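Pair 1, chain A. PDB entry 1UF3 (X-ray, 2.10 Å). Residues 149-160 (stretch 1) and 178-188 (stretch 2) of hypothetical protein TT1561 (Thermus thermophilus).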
# COMPACT_ATOMS: atom_id res chain seq x y z
N TYR A 149 12.03 -19.85 18.10
CA TYR A 149 11.24 -19.57 16.91
C TYR A 149 10.08 -20.55 16.76
O TYR A 149 10.26 -21.74 16.93
CB TYR A 149 12.10 -19.66 15.64
CG TYR A 149 13.20 -18.62 15.49
CD1 TYR A 149 14.51 -18.91 15.83
CD2 TYR A 149 12.92 -17.37 14.97
CE1 TYR A 149 15.52 -17.97 15.66
CE2 TYR A 149 13.92 -16.43 14.79
CZ TYR A 149 15.21 -16.73 15.13
OH TYR A 149 16.19 -15.79 14.92
N PRO A 150 8.88 -20.05 16.48
CA PRO A 150 7.77 -20.98 16.28
C PRO A 150 8.18 -21.74 14.99
O PRO A 150 8.64 -21.10 14.03
CB PRO A 150 6.58 -20.07 16.02
CG PRO A 150 6.96 -18.78 16.77
CD PRO A 150 8.41 -18.64 16.52
N LYS A 151 8.03 -23.06 14.95
CA LYS A 151 8.41 -23.85 13.77
C LYS A 151 7.26 -24.33 12.86
O LYS A 151 6.15 -24.61 13.34
CB LYS A 151 9.22 -25.08 14.19
CG LYS A 151 10.52 -24.75 14.91
CD LYS A 151 11.14 -25.99 15.53
CE LYS A 151 12.27 -25.66 16.49
NZ LYS A 151 12.75 -26.83 17.28
N ILE A 152 7.54 -24.38 11.56
CA ILE A 152 6.58 -24.87 10.55
C ILE A 152 7.33 -25.98 9.81
O ILE A 152 8.38 -25.73 9.21
CB ILE A 152 6.17 -23.77 9.55
CG1 ILE A 152 5.38 -22.66 10.27
CG2 ILE A 152 5.31 -24.38 8.41
CD1 ILE A 152 4.78 -21.59 9.37
N PHE A 153 6.81 -27.20 9.89
CA PHE A 153 7.44 -28.36 9.26
C PHE A 153 6.67 -28.81 8.03
O PHE A 153 5.45 -28.76 8.00
CB PHE A 153 7.49 -29.56 10.23
CG PHE A 153 8.53 -29.45 11.33
CD1 PHE A 153 9.41 -28.37 11.41
CD2 PHE A 153 8.65 -30.46 12.27
CE1 PHE A 153 10.37 -28.30 12.40
CE2 PHE A 153 9.61 -30.40 13.27
CZ PHE A 153 10.47 -29.33 13.34
N LEU A 154 7.41 -29.27 7.03
CA LEU A 154 6.79 -29.80 5.80
C LEU A 154 7.29 -31.23 5.63
O LEU A 154 8.48 -31.48 5.58
CB LEU A 154 7.19 -28.97 4.57
CG LEU A 154 6.24 -27.83 4.20
CD1 LEU A 154 6.39 -26.70 5.22
CD2 LEU A 154 6.54 -27.33 2.78
N PHE A 155 6.37 -32.18 5.58
CA PHE A 155 6.77 -33.58 5.39
C PHE A 155 5.85 -34.18 4.34
O PHE A 155 4.72 -33.71 4.13
CB PHE A 155 6.53 -34.46 6.63
CG PHE A 155 7.31 -34.07 7.83
CD1 PHE A 155 6.64 -33.77 9.02
CD2 PHE A 155 8.69 -34.15 7.83
CE1 PHE A 155 7.33 -33.56 10.18
CE2 PHE A 155 9.40 -33.94 8.98
CZ PHE A 155 8.72 -33.64 10.18
N HIS A 156 6.32 -35.23 3.70
CA HIS A 156 5.44 -35.89 2.77
C HIS A 156 4.67 -36.94 3.59
O HIS A 156 3.45 -37.05 3.51
CB HIS A 156 6.20 -36.56 1.65
CG HIS A 156 5.30 -37.31 0.72
ND1 HIS A 156 4.90 -38.60 0.95
CD2 HIS A 156 4.62 -36.89 -0.38
CE1 HIS A 156 4.01 -38.96 0.04
NE2 HIS A 156 3.82 -37.93 -0.77
N THR A 157 5.43 -37.68 4.39
CA THR A 157 4.94 -38.76 5.24
C THR A 157 4.05 -38.31 6.40
O THR A 157 4.44 -37.46 7.19
CB THR A 157 6.16 -39.52 5.78
OG1 THR A 157 6.88 -40.06 4.67
CG2 THR A 157 5.75 -40.65 6.74
N MSE A 158 2.85 -38.87 6.48
CA MSE A 158 1.90 -38.53 7.54
C MSE A 158 2.27 -39.15 8.88
O MSE A 158 2.76 -40.27 8.94
CB MSE A 158 0.51 -39.03 7.19
CG MSE A 158 -0.22 -38.26 6.16
SE MSE A 158 -2.12 -38.59 6.39
CE MSE A 158 -2.30 -38.00 8.21
N PRO A 159 2.01 -38.42 9.98
CA PRO A 159 2.33 -38.97 11.30
C PRO A 159 1.19 -39.89 11.75
O PRO A 159 0.06 -39.77 11.29
CB PRO A 159 2.44 -37.73 12.17
CG PRO A 159 1.38 -36.85 11.57
CD PRO A 159 1.63 -37.00 10.09
N TYR A 160 1.49 -40.82 12.64
CA TYR A 160 0.47 -41.70 13.16
C TYR A 160 -0.42 -40.83 14.03
O TYR A 160 0.09 -40.10 14.89
CB TYR A 160 1.10 -42.77 14.03
CG TYR A 160 0.08 -43.45 14.90
CD1 TYR A 160 -0.72 -44.47 14.38
CD2 TYR A 160 -0.09 -43.09 16.24
CE1 TYR A 160 -1.67 -45.12 15.18
CE2 TYR A 160 -1.03 -43.73 17.05
CZ TYR A 160 -1.82 -44.75 16.51
OH TYR A 160 -2.75 -45.41 17.28
N THR A 178 8.72 -34.17 19.59
CA THR A 178 10.01 -33.66 20.08
C THR A 178 10.23 -32.17 19.77
O THR A 178 10.65 -31.40 20.63
CB THR A 178 11.17 -34.49 19.49
OG1 THR A 178 10.95 -35.88 19.76
CG2 THR A 178 12.50 -34.07 20.09
N HIS A 179 9.96 -31.77 18.53
CA HIS A 179 10.17 -30.38 18.11
C HIS A 179 9.02 -29.42 18.42
O HIS A 179 9.20 -28.20 18.37
CB HIS A 179 10.47 -30.35 16.62
CG HIS A 179 11.91 -30.62 16.30
ND1 HIS A 179 12.89 -29.65 16.39
CD2 HIS A 179 12.55 -31.78 16.02
CE1 HIS A 179 14.07 -30.20 16.19
NE2 HIS A 179 13.90 -31.50 15.96
N ASN A 180 7.86 -29.98 18.73
CA ASN A 180 6.70 -29.17 19.04
C ASN A 180 6.45 -28.03 18.06
O ASN A 180 6.26 -26.87 18.46
CB ASN A 180 6.84 -28.63 20.46
CG ASN A 180 6.78 -29.74 21.50
OD1 ASN A 180 5.75 -30.42 21.64
ND2 ASN A 180 7.88 -29.96 22.20
N PRO A 181 6.44 -28.35 16.76
CA PRO A 181 6.19 -27.29 15.78
C PRO A 181 4.81 -26.75 15.92
O PRO A 181 3.90 -27.44 16.40
CB PRO A 181 6.38 -27.99 14.44
CG PRO A 181 6.01 -29.45 14.76
CD PRO A 181 6.69 -29.65 16.09
N LEU A 182 4.64 -25.52 15.49
CA LEU A 182 3.38 -24.84 15.51
C LEU A 182 2.45 -25.40 14.44
O LEU A 182 1.25 -25.57 14.69
CB LEU A 182 3.60 -23.37 15.25
CG LEU A 182 2.33 -22.56 15.15
CD1 LEU A 182 1.76 -22.45 16.55
CD2 LEU A 182 2.62 -21.16 14.58
N LEU A 183 2.98 -25.62 13.25
CA LEU A 183 2.21 -26.17 12.14
C LEU A 183 3.02 -27.26 11.46
O LEU A 183 4.24 -27.18 11.37
CB LEU A 183 1.84 -25.08 11.12
CG LEU A 183 1.48 -25.53 9.69
CD1 LEU A 183 0.12 -26.29 9.68
CD2 LEU A 183 1.42 -24.33 8.77
N VAL A 184 2.33 -28.31 11.02
CA VAL A 184 2.95 -29.42 10.32
C VAL A 184 2.05 -29.65 9.11
O VAL A 184 0.83 -29.87 9.26
CB VAL A 184 2.98 -30.72 11.17
CG1 VAL A 184 3.65 -31.87 10.37
CG2 VAL A 184 3.74 -30.48 12.46
N LEU A 185 2.62 -29.56 7.92
CA LEU A 185 1.85 -29.81 6.70
C LEU A 185 2.29 -31.17 6.13
O LEU A 185 3.49 -31.46 6.04
CB LEU A 185 2.11 -28.70 5.67
CG LEU A 185 1.28 -27.41 5.82
CD1 LEU A 185 1.84 -26.32 4.91
CD2 LEU A 185 -0.17 -27.69 5.44
N VAL A 186 1.33 -32.02 5.76
CA VAL A 186 1.71 -33.32 5.19
C VAL A 186 0.91 -33.62 3.92
O VAL A 186 -0.15 -33.03 3.68
CB VAL A 186 1.50 -34.50 6.21
CG1 VAL A 186 2.42 -34.34 7.41
CG2 VAL A 186 0.03 -34.56 6.65
N ALA A 187 1.42 -34.51 3.10
CA ALA A 187 0.73 -34.88 1.87
C ALA A 187 -0.51 -35.73 2.17
O ALA A 187 -0.53 -36.49 3.14
CB ALA A 187 1.69 -35.68 0.96
N GLY A 188 -1.53 -35.60 1.35
CA GLY A 188 -2.71 -36.42 1.56
C GLY A 188 -3.92 -35.92 0.81
O GLY A 188 -3.99 -34.74 0.44
O HOH W 1 7.24 -24.25 17.27
O HOH W 2 1.29 -38.42 3.31

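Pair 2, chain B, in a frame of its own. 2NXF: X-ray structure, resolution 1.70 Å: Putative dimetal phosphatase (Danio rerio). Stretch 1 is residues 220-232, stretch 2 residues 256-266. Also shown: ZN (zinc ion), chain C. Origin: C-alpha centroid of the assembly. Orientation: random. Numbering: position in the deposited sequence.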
# COMPACT_ATOMS: atom_id res chain seq x y z
N GLN B 220 -3.82 -23.35 9.23
CA GLN B 220 -5.17 -22.96 8.84
C GLN B 220 -5.48 -21.52 9.22
O GLN B 220 -6.57 -21.20 9.71
CB GLN B 220 -6.22 -23.91 9.42
CG GLN B 220 -6.16 -25.30 8.82
CD GLN B 220 -7.13 -26.22 9.50
OE1 GLN B 220 -6.91 -26.64 10.63
NE2 GLN B 220 -8.23 -26.52 8.82
N GLU B 221 -4.49 -20.66 9.00
CA GLU B 221 -4.68 -19.22 9.16
C GLU B 221 -5.25 -18.61 7.89
O GLU B 221 -5.08 -19.17 6.79
CB GLU B 221 -3.34 -18.54 9.49
CG GLU B 221 -2.85 -18.85 10.88
CD GLU B 221 -1.46 -18.31 11.14
OE1 GLU B 221 -0.78 -17.87 10.18
OE2 GLU B 221 -1.05 -18.35 12.33
N ARG B 222 -5.91 -17.47 8.06
CA ARG B 222 -6.33 -16.62 6.94
C ARG B 222 -5.40 -15.43 6.90
O ARG B 222 -5.22 -14.74 7.91
CB ARG B 222 -7.76 -16.10 7.15
CG ARG B 222 -8.77 -17.19 7.45
CD ARG B 222 -9.15 -17.91 6.21
NE ARG B 222 -10.15 -18.96 6.48
CZ ARG B 222 -10.68 -19.71 5.52
NH1 ARG B 222 -10.35 -19.50 4.25
NH2 ARG B 222 -11.56 -20.66 5.84
N VAL B 223 -4.81 -15.19 5.73
CA VAL B 223 -3.75 -14.19 5.62
C VAL B 223 -4.19 -12.98 4.80
O VAL B 223 -4.71 -13.13 3.68
CB VAL B 223 -2.47 -14.77 4.98
CG1 VAL B 223 -1.33 -13.73 5.02
CG2 VAL B 223 -2.05 -16.04 5.73
N LEU B 224 -3.98 -11.79 5.36
CA LEU B 224 -4.25 -10.56 4.66
C LEU B 224 -2.89 -9.94 4.34
O LEU B 224 -2.06 -9.75 5.24
CB LEU B 224 -5.03 -9.59 5.56
CG LEU B 224 -6.45 -10.02 5.97
CD1 LEU B 224 -6.45 -10.99 7.18
CD2 LEU B 224 -7.23 -8.77 6.33
N ILE B 225 -2.72 -9.55 3.08
CA ILE B 225 -1.43 -9.05 2.59
C ILE B 225 -1.62 -7.62 2.13
O ILE B 225 -2.61 -7.32 1.44
CB ILE B 225 -0.94 -9.94 1.43
CG1 ILE B 225 -0.80 -11.39 1.93
CG2 ILE B 225 0.43 -9.44 0.88
CD1 ILE B 225 -0.60 -12.37 0.80
N PHE B 226 -0.69 -6.75 2.51
CA PHE B 226 -0.82 -5.32 2.26
C PHE B 226 0.41 -4.87 1.49
O PHE B 226 1.54 -5.25 1.84
CB PHE B 226 -0.89 -4.54 3.57
CG PHE B 226 -2.07 -4.91 4.43
CD1 PHE B 226 -3.27 -4.23 4.33
CD2 PHE B 226 -1.97 -5.98 5.35
CE1 PHE B 226 -4.36 -4.59 5.14
CE2 PHE B 226 -3.07 -6.33 6.14
CZ PHE B 226 -4.25 -5.64 6.04
N SER B 227 0.21 -4.08 0.44
CA SER B 227 1.32 -3.62 -0.41
C SER B 227 0.95 -2.24 -0.94
O SER B 227 -0.22 -2.00 -1.20
CB SER B 227 1.46 -4.61 -1.56
OG SER B 227 2.28 -4.10 -2.62
N HIS B 228 1.92 -1.34 -1.15
CA HIS B 228 1.48 -0.07 -1.74
C HIS B 228 0.93 -0.36 -3.15
O HIS B 228 -0.09 0.23 -3.56
CB HIS B 228 2.61 0.95 -1.86
CG HIS B 228 2.13 2.27 -2.36
ND1 HIS B 228 1.19 3.02 -1.67
CD2 HIS B 228 2.44 2.97 -3.48
CE1 HIS B 228 0.95 4.14 -2.35
NE2 HIS B 228 1.69 4.13 -3.45
N LEU B 229 1.60 -1.25 -3.86
CA LEU B 229 1.26 -1.54 -5.26
C LEU B 229 0.36 -2.76 -5.42
O LEU B 229 0.61 -3.82 -4.81
CB LEU B 229 2.54 -1.80 -6.09
CG LEU B 229 3.52 -0.63 -6.20
CD1 LEU B 229 4.76 -1.05 -7.04
CD2 LEU B 229 2.86 0.59 -6.77
N PRO B 230 -0.66 -2.63 -6.28
CA PRO B 230 -1.48 -3.79 -6.65
C PRO B 230 -0.71 -4.76 -7.55
O PRO B 230 0.29 -4.37 -8.19
CB PRO B 230 -2.65 -3.16 -7.44
CG PRO B 230 -2.09 -1.89 -7.99
CD PRO B 230 -1.13 -1.39 -6.92
N VAL B 231 -1.17 -6.01 -7.59
CA VAL B 231 -0.51 -7.03 -8.42
C VAL B 231 -1.46 -7.74 -9.39
O VAL B 231 -1.00 -8.42 -10.30
CB VAL B 231 0.26 -8.07 -7.58
CG1 VAL B 231 1.40 -7.41 -6.74
CG2 VAL B 231 -0.72 -8.89 -6.68
N HIS B 232 -2.77 -7.57 -9.23
CA HIS B 232 -3.70 -8.26 -10.16
C HIS B 232 -4.24 -7.28 -11.19
O HIS B 232 -4.84 -6.27 -10.83
CB HIS B 232 -4.84 -8.94 -9.40
CG HIS B 232 -5.49 -10.04 -10.18
ND1 HIS B 232 -6.00 -9.85 -11.45
CD2 HIS B 232 -5.69 -11.34 -9.88
CE1 HIS B 232 -6.49 -11.00 -11.89
NE2 HIS B 232 -6.31 -11.92 -10.96
N GLN B 256 -3.76 -21.63 -0.21
CA GLN B 256 -5.16 -21.45 0.18
C GLN B 256 -5.36 -20.50 1.36
O GLN B 256 -6.48 -20.00 1.57
CB GLN B 256 -5.85 -22.80 0.41
CG GLN B 256 -6.19 -23.52 -0.90
CD GLN B 256 -7.55 -24.19 -0.89
OE1 GLN B 256 -7.65 -25.42 -0.93
NE2 GLN B 256 -8.62 -23.39 -0.84
N SER B 257 -4.30 -20.22 2.11
CA SER B 257 -4.39 -19.32 3.27
C SER B 257 -4.61 -17.86 2.89
O SER B 257 -5.01 -17.06 3.74
CB SER B 257 -3.16 -19.43 4.16
OG SER B 257 -1.99 -19.14 3.42
N VAL B 258 -4.34 -17.48 1.64
CA VAL B 258 -4.50 -16.09 1.23
C VAL B 258 -5.99 -15.71 1.24
O VAL B 258 -6.81 -16.35 0.56
CB VAL B 258 -3.92 -15.86 -0.17
CG1 VAL B 258 -4.15 -14.41 -0.61
CG2 VAL B 258 -2.42 -16.26 -0.21
N LEU B 259 -6.31 -14.68 2.01
CA LEU B 259 -7.68 -14.19 2.09
C LEU B 259 -7.82 -13.04 1.11
O LEU B 259 -8.68 -13.06 0.22
CB LEU B 259 -8.04 -13.76 3.51
CG LEU B 259 -9.42 -13.11 3.71
CD1 LEU B 259 -10.58 -14.03 3.29
CD2 LEU B 259 -9.55 -12.64 5.15
N CYS B 260 -6.94 -12.04 1.25
CA CYS B 260 -7.01 -10.89 0.36
C CYS B 260 -5.66 -10.21 0.23
O CYS B 260 -4.77 -10.38 1.08
CB CYS B 260 -8.06 -9.90 0.86
SG CYS B 260 -7.76 -9.30 2.54
N PHE B 261 -5.53 -9.45 -0.85
CA PHE B 261 -4.35 -8.67 -1.13
C PHE B 261 -4.85 -7.24 -1.28
O PHE B 261 -5.68 -6.96 -2.14
CB PHE B 261 -3.72 -9.17 -2.42
CG PHE B 261 -2.40 -8.53 -2.72
CD1 PHE B 261 -1.21 -9.18 -2.38
CD2 PHE B 261 -2.34 -7.27 -3.31
CE1 PHE B 261 0.04 -8.57 -2.65
CE2 PHE B 261 -1.11 -6.66 -3.59
CZ PHE B 261 0.08 -7.31 -3.25
N ILE B 262 -4.38 -6.36 -0.40
CA ILE B 262 -4.94 -4.99 -0.31
C ILE B 262 -3.84 -4.01 -0.65
O ILE B 262 -2.73 -4.08 -0.11
CB ILE B 262 -5.50 -4.72 1.13
CG1 ILE B 262 -6.68 -5.66 1.42
CG2 ILE B 262 -5.98 -3.28 1.27
CD1 ILE B 262 -7.12 -5.69 2.90
N ALA B 263 -4.14 -3.10 -1.58
CA ALA B 263 -3.14 -2.15 -2.04
C ALA B 263 -3.72 -0.75 -2.18
O ALA B 263 -4.94 -0.58 -2.11
CB ALA B 263 -2.57 -2.62 -3.39
N GLY B 264 -2.85 0.23 -2.37
CA GLY B 264 -3.28 1.61 -2.67
C GLY B 264 -2.73 1.92 -4.06
O GLY B 264 -2.84 1.10 -4.99
N HIS B 265 -2.15 3.12 -4.19
CA HIS B 265 -1.42 3.57 -5.40
C HIS B 265 -2.31 3.97 -6.55
O HIS B 265 -2.15 5.08 -7.08
CB HIS B 265 -0.34 2.54 -5.84
CG HIS B 265 0.66 3.07 -6.83
ND1 HIS B 265 1.52 4.13 -6.56
CD2 HIS B 265 1.02 2.62 -8.06
CE1 HIS B 265 2.34 4.31 -7.58
NE2 HIS B 265 2.05 3.41 -8.52
N ASP B 266 -3.22 3.10 -6.97
CA ASP B 266 -4.17 3.49 -8.02
C ASP B 266 -5.32 4.21 -7.33
O ASP B 266 -6.20 3.56 -6.74
CB ASP B 266 -4.68 2.24 -8.78
CG ASP B 266 -5.66 2.57 -9.88
OD1 ASP B 266 -6.07 3.75 -10.01
OD2 ASP B 266 -5.99 1.65 -10.66
ZN ZN C . 1.72 5.71 -4.99
O HOH W 3 -8.29 -17.74 3.09
O HOH W 4 -0.18 6.43 -5.69

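The sharpest difference lies at the matched histidines, A:His156 and B:His228. In pair 2 the histidine serves a metal: B:His228 NE2 and B:His265 ND1 each bind ZN at 2.2 Å, and water 4 is a further ligand, its oxygen 2.1 Å from ZN, with three more atoms from elsewhere in the structure. In pair 1 no metal is among the contacts, and the A:His156 ring instead receives a methyl group, with A:Ala187 CB 3.7 Å from the ring centroid and over its face. The rotamer is t at chi1 in both, but chi2 is -86° in A:His156 and 60° in B:His228; CA-to-CB points away in both, yet the ring ends come nearer and are turned differently. Glycine B:Gly264 takes the place of A:Ala187, and the group over the B:His228 face comes from the next residue, with B:His265 CB 3.9 Å from the ring centroid.

Beneath these ends lies one backbone plan: two neighbouring parallel strands, superposing at 0.8 Å over 14 residues. Alternate residues of the first strand turn their backbone bonds toward the second strand, and A:Phe153 and B:Ile225 make both. A:Phe153 N donates to A:Leu183 O at 3.0 Å, and A:Phe153 O accepts from A:Leu185 N at 2.9 Å. At the matched position B:Ile225 N reaches B:Cys260 O at 3.0 Å, and B:Ile225 O takes B:Ile262 N at 2.7 Å. The entry is shared too: one carbonyl receives two consecutive amides. A:Lys151 O accepts A:Leu182 N at 2.8 Å and, weakly, A:Leu183 N at 3.3 Å; B:Val223 O accepts B:Leu259 N at 2.8 Å and, weakly, B:Cys260 N at 3.5 Å. In pair 2 this marks a beta bulge, where the register shifts by one. Further along, the histidine carbonyl catches one more amide, A:His156 O from A:Ala187 N at 3.3 Å and B:His228 O from B:Gly264 N at 3.0 Å.

On the face of A:Phe153 and A:Val184, bulk changes strands. Pair 1 puts its rings on the first strand: A:Pro181 CB sits 4.0 Å from the A:Phe153 ring centroid, over the face, and A:Phe155 CD1 meets A:Val184 CG1 at 3.8 Å, at the ring's edge. Pair 2 has B:Ile225 and B:Ser227 at these positions and moves the ring across to B:Phe261, the match of A:Val184. B:Ile225 CG2 touches B:Phe261 CE1 at 3.7 Å, B:Ser227 CB lies 3.5 Å from B:Phe261 CZ, and B:Val231 CG2 covers the face, 3.8 Å from the ring centroid. Small B:Ser227 thus accompanies a large diagonal neighbour, B:Phe261, on the adjacent strand, while A:Phe155 accompanies a valine.

On the other face the match is closest at A:Ile152 and B:Leu224, whose side-chain centres fall 0.4 Å apart, though A:Leu183 is replaced by B:Cys260. A:Ile152 CG2 packs on A:Leu183 CD2 at 3.9 Å, as B:Leu224 CG does on B:Cys260 SG at 3.7 Å.

At the start, pair 1 adds a polar tie: A:Lys151 NZ donates to A:His179 ND1 at 3.0 Å, near the plane of the imidazole ring. The matching B:Val223 has no such group, and its CG2 comes 3.9 Å from B:Ser257 OG.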